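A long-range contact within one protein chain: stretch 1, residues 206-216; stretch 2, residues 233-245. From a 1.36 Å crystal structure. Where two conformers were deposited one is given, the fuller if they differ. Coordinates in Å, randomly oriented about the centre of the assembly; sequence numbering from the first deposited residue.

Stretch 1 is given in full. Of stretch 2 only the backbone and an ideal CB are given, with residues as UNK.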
# COMPACT_ATOMS: atom_id res chain seq x y z
N GLY A 206 -19.91 -7.18 -13.90
CA GLY A 206 -21.19 -7.71 -13.49
C GLY A 206 -22.17 -6.74 -12.87
O GLY A 206 -23.08 -7.19 -12.18
N PHE A 207 -22.01 -5.45 -13.16
CA PHE A 207 -22.96 -4.45 -12.69
C PHE A 207 -24.02 -4.11 -13.75
O PHE A 207 -23.80 -4.21 -14.97
CB PHE A 207 -22.25 -3.12 -12.39
CG PHE A 207 -21.48 -3.08 -11.08
CD1 PHE A 207 -20.40 -3.92 -10.85
CD2 PHE A 207 -21.78 -2.14 -10.10
CE1 PHE A 207 -19.69 -3.85 -9.64
CE2 PHE A 207 -21.08 -2.05 -8.93
CZ PHE A 207 -20.04 -2.91 -8.70
N GLU A 208 -25.18 -3.68 -13.26
CA GLU A 208 -26.13 -2.92 -14.07
C GLU A 208 -25.78 -1.44 -13.96
O GLU A 208 -25.52 -0.96 -12.85
CB GLU A 208 -27.56 -3.11 -13.58
CG GLU A 208 -28.59 -2.27 -14.38
CD GLU A 208 -30.05 -2.58 -14.07
OE1 GLU A 208 -30.39 -3.26 -13.08
OE2 GLU A 208 -30.91 -2.09 -14.85
N VAL A 209 -25.76 -0.73 -15.09
CA VAL A 209 -25.31 0.65 -15.12
C VAL A 209 -26.39 1.60 -15.63
O VAL A 209 -26.90 1.41 -16.74
CB VAL A 209 -24.03 0.80 -15.97
CG1 VAL A 209 -23.62 2.29 -15.97
CG2 VAL A 209 -22.90 -0.11 -15.45
N LEU A 210 -26.73 2.60 -14.83
CA LEU A 210 -27.71 3.63 -15.18
C LEU A 210 -26.98 4.95 -15.29
O LEU A 210 -26.02 5.18 -14.56
CB LEU A 210 -28.79 3.72 -14.08
CG LEU A 210 -29.48 2.38 -13.78
CD1 LEU A 210 -30.46 2.45 -12.57
CD2 LEU A 210 -30.17 1.84 -14.99
N SER A 211 -27.41 5.83 -16.18
CA SER A 211 -26.78 7.12 -16.42
C SER A 211 -27.83 8.21 -16.38
O SER A 211 -28.82 8.15 -17.16
CB SER A 211 -26.12 7.13 -17.80
OG SER A 211 -25.06 6.16 -17.83
N ILE A 212 -27.66 9.17 -15.47
CA ILE A 212 -28.64 10.23 -15.21
C ILE A 212 -28.00 11.62 -15.12
O ILE A 212 -26.77 11.76 -14.96
CB ILE A 212 -29.41 10.01 -13.88
CG1 ILE A 212 -28.51 10.15 -12.65
CG2 ILE A 212 -30.12 8.65 -13.90
CD1 ILE A 212 -29.27 10.12 -11.35
N ASN A 213 -28.88 12.62 -15.18
CA ASN A 213 -28.61 14.00 -14.79
C ASN A 213 -28.84 14.05 -13.28
O ASN A 213 -29.97 13.90 -12.77
CB ASN A 213 -29.57 14.94 -15.53
CG ASN A 213 -29.41 16.40 -15.15
OD1 ASN A 213 -28.85 16.74 -14.14
ND2 ASN A 213 -29.95 17.29 -16.00
N GLY A 214 -27.75 14.28 -12.55
CA GLY A 214 -27.78 14.34 -11.10
C GLY A 214 -28.41 15.57 -10.50
O GLY A 214 -28.41 15.71 -9.26
N HIS A 215 -28.95 16.47 -11.33
CA HIS A 215 -29.73 17.62 -10.87
C HIS A 215 -31.19 17.56 -11.25
O HIS A 215 -31.92 18.54 -11.06
CB HIS A 215 -29.09 18.94 -11.34
CG HIS A 215 -27.66 19.06 -10.92
ND1 HIS A 215 -27.28 18.99 -9.59
CD2 HIS A 215 -26.52 19.19 -11.63
CE1 HIS A 215 -25.96 19.08 -9.52
NE2 HIS A 215 -25.48 19.21 -10.74
N ASP A 216 -31.63 16.42 -11.78
CA ASP A 216 -33.02 16.26 -12.16
C ASP A 216 -33.69 15.31 -11.19
O ASP A 216 -33.42 14.11 -11.17
CB ASP A 216 -33.17 15.77 -13.59
CG ASP A 216 -34.61 15.79 -14.07
OD1 ASP A 216 -35.33 14.80 -13.85
OD2 ASP A 216 -35.05 16.81 -14.64
N UNK A 233 -25.27 -5.86 -8.65
CA UNK A 233 -24.80 -4.58 -8.09
C UNK A 233 -25.07 -3.50 -9.13
O UNK A 233 -24.97 -3.79 -10.33
CB UNK A 233 -23.32 -4.63 -7.72
N UNK A 234 -25.42 -2.31 -8.69
CA UNK A 234 -25.84 -1.25 -9.61
C UNK A 234 -25.04 -0.00 -9.46
O UNK A 234 -24.86 0.47 -8.33
CB UNK A 234 -27.32 -0.92 -9.41
N UNK A 235 -24.57 0.53 -10.58
CA UNK A 235 -23.88 1.80 -10.66
C UNK A 235 -24.81 2.81 -11.28
O UNK A 235 -25.34 2.56 -12.36
CB UNK A 235 -22.58 1.68 -11.46
N UNK A 236 -24.99 3.94 -10.62
CA UNK A 236 -25.64 5.11 -11.18
C UNK A 236 -24.56 6.14 -11.48
O UNK A 236 -23.90 6.64 -10.58
CB UNK A 236 -26.70 5.67 -10.23
N UNK A 237 -24.37 6.42 -12.76
CA UNK A 237 -23.44 7.47 -13.18
C UNK A 237 -24.23 8.76 -13.22
O UNK A 237 -25.09 8.95 -14.11
CB UNK A 237 -22.80 7.16 -14.53
N UNK A 238 -24.00 9.63 -12.23
CA UNK A 238 -24.80 10.84 -12.11
C UNK A 238 -23.99 12.03 -12.57
O UNK A 238 -22.98 12.38 -11.95
CB UNK A 238 -25.28 11.04 -10.67
N UNK A 239 -24.34 12.61 -13.71
CA UNK A 239 -23.63 13.77 -14.21
C UNK A 239 -24.02 15.00 -13.39
O UNK A 239 -25.20 15.33 -13.31
CB UNK A 239 -23.93 13.99 -15.70
N UNK A 240 -23.05 15.66 -12.77
CA UNK A 240 -23.33 16.81 -11.91
C UNK A 240 -22.37 17.93 -12.26
O UNK A 240 -21.38 17.78 -13.01
CB UNK A 240 -23.21 16.44 -10.43
N UNK A 241 -22.75 19.12 -11.78
CA UNK A 241 -21.94 20.31 -11.87
C UNK A 241 -21.34 20.54 -10.48
O UNK A 241 -22.08 20.71 -9.50
CB UNK A 241 -22.76 21.51 -12.35
N UNK A 242 -20.03 20.54 -10.36
CA UNK A 242 -19.43 20.83 -9.07
C UNK A 242 -19.82 22.26 -8.68
O UNK A 242 -19.93 23.14 -9.52
CB UNK A 242 -17.91 20.66 -9.11
N UNK A 243 -20.12 22.44 -7.41
CA UNK A 243 -20.57 23.75 -6.89
C UNK A 243 -21.86 24.23 -7.56
O UNK A 243 -22.12 25.42 -7.71
CB UNK A 243 -19.47 24.80 -7.09
N UNK A 244 -22.69 23.27 -7.96
CA UNK A 244 -24.02 23.61 -8.51
C UNK A 244 -24.76 24.57 -7.60
O UNK A 244 -24.87 24.34 -6.39
CB UNK A 244 -24.86 22.35 -8.72
N UNK A 245 -25.19 25.69 -8.15
CA UNK A 245 -25.89 26.72 -7.40
C UNK A 245 -25.01 27.89 -7.03
O UNK A 245 -25.53 28.93 -6.57
CB UNK A 245 -26.49 26.12 -6.13

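Strand 208-213 and backbone 234-239 run parallel, their N-to-C directions 20° apart. The main-chain ladder forms with any residue that keeps its N-H, so it says little about side chains beyond excluding proline at 235, 237 and 239; the CB vectors must discriminate.

Position 233 has phi/psi -55/145, and its ideal CB points toward stretch 1, 3.6 Å from Phe207 CE2. Its O accepts from Glu208 N (2.9 Å), but its N has no partner in stretch 1. A compact apolar residue would suit, proline included. It is Pro233, whose CB lies 3.8 Å from the Phe207 ring centroid, 12° off the normal: a CH-pi contact over the face.

At 234 the CB shares a sheet face with Glu208 and Leu210. The ideal CB is 3.9 Å from Glu208 O, and Leu210 offers an apolar neighbour, so an apolar residue would suit, its size not fixed by stretch 1. Cys234 places SG 3.9 Å from Leu210 CD1.

At 235, N donates to Glu208 O (2.9 Å) and O accepts from Leu210 N (2.8 Å). The CB turns to the other face, 4.1 Å from Phe207 CD2 and 4.4 Å from Val209 CG2, favouring an aliphatic residue. Leu235 extends CD2 to 4.2 Å from Val209 CG1.

Position 236 returns to the face of Leu210 and Ile212, with its ideal CB 5.3 Å from Ile212 CD1. That gap admits valine, leucine or isoleucine. Ile236 brings CG2 within 3.8 Å of Ile212 CD1 and CG1 within 4.3 Å of Leu210 CD1.

At 237 the CB lies 4.1 Å from Ser211 OG and 5.1 Å from Val209 CG1, so a polar or aliphatic residue could fit. Ile237 takes the aliphatic option, CD1 reaching 3.8 Å from Val209 CG1.

At 238 the CB is already 3.9 Å from Ile212 CG1 and 4.2 Å from Gly214 CA; a small apolar residue already makes contact here, though stretch 1 does not rule out a larger one. Ala238 makes it with its methyl.

Position 239 joins the face of Ser211 and Asn213; its O accepts from Gly214 N (2.9 Å). Polar or long chains are plausible. Lys239 leads its end away, while a water donates to both Lys239 O (2.8 Å) and Asn213 OD1 (3.0 Å).

At 240 the CB points sideways, 3.6 Å from His215 NE2, so several modest residues would do. Thr240 sets CG2 4.1 Å from Gly214 CA.

Position 241 donates its N to His215 NE2 (2.9 Å, 171°), so anything but proline serves. Its CB points sideways, 3.9 Å from His215 NE2, and does not narrow the choice further. It is Thr241.

At 242 the CB points away and stretch 1 sets no preference; it is Ile242. At 243 nothing of stretch 1 is within reach, and phi/psi 61/30 would suit glycine or asparagine best, though other residues can adopt it; it is Ala243.

At 244 the CB points toward His215, 3.5 Å from CE1, inviting a chain that can cover the ring. Lys244 does so: CG sits 3.7 Å from the ring centroid, 18° off the normal.

At 245, phi/psi 101/-11 calls for glycine: Gly245.

Stretch 2, residues 233-245: PCLIIAKTTIAKG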
# COMPACT_ATOMS: atom_id res chain seq x y z
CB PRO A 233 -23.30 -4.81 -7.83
CG PRO A 233 -22.92 -5.96 -8.74
CD PRO A 233 -24.16 -6.82 -8.80
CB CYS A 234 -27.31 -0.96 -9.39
SG CYS A 234 -28.06 0.20 -10.55
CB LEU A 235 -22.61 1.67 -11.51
CG LEU A 235 -21.89 2.99 -11.81
CD1 LEU A 235 -21.25 3.52 -10.53
CD2 LEU A 235 -20.82 2.86 -12.89
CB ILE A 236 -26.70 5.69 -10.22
CG1 ILE A 236 -27.78 4.64 -9.96
CG2 ILE A 236 -27.30 6.97 -10.80
CD1 ILE A 236 -28.80 5.03 -8.84
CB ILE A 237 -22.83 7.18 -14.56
CG1 ILE A 237 -22.13 5.81 -14.57
CG2 ILE A 237 -21.88 8.28 -14.99
CD1 ILE A 237 -21.54 5.43 -15.94
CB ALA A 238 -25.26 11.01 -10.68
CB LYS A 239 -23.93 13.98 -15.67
CG LYS A 239 -23.06 15.04 -16.31
CD LYS A 239 -23.10 14.96 -17.84
CE LYS A 239 -22.28 16.08 -18.45
NZ LYS A 239 -22.76 17.42 -17.98
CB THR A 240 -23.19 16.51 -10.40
OG1 THR A 240 -21.81 16.30 -10.12
CG2 THR A 240 -23.98 15.34 -10.00
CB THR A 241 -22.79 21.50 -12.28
OG1 THR A 241 -23.28 21.28 -13.63
CG2 THR A 241 -21.98 22.78 -12.24
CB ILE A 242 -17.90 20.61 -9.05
CG1 ILE A 242 -17.42 20.52 -7.59
CG2 ILE A 242 -17.13 21.69 -9.84
CD1 ILE A 242 -15.94 20.16 -7.47
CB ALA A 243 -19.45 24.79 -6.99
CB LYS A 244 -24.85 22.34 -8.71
CG LYS A 244 -26.28 22.56 -9.25
CD LYS A 244 -26.31 22.98 -10.73
CE LYS A 244 -27.72 23.06 -11.23
NZ LYS A 244 -27.76 23.50 -12.66
O HOH W 1 -26.08 17.44 -14.89
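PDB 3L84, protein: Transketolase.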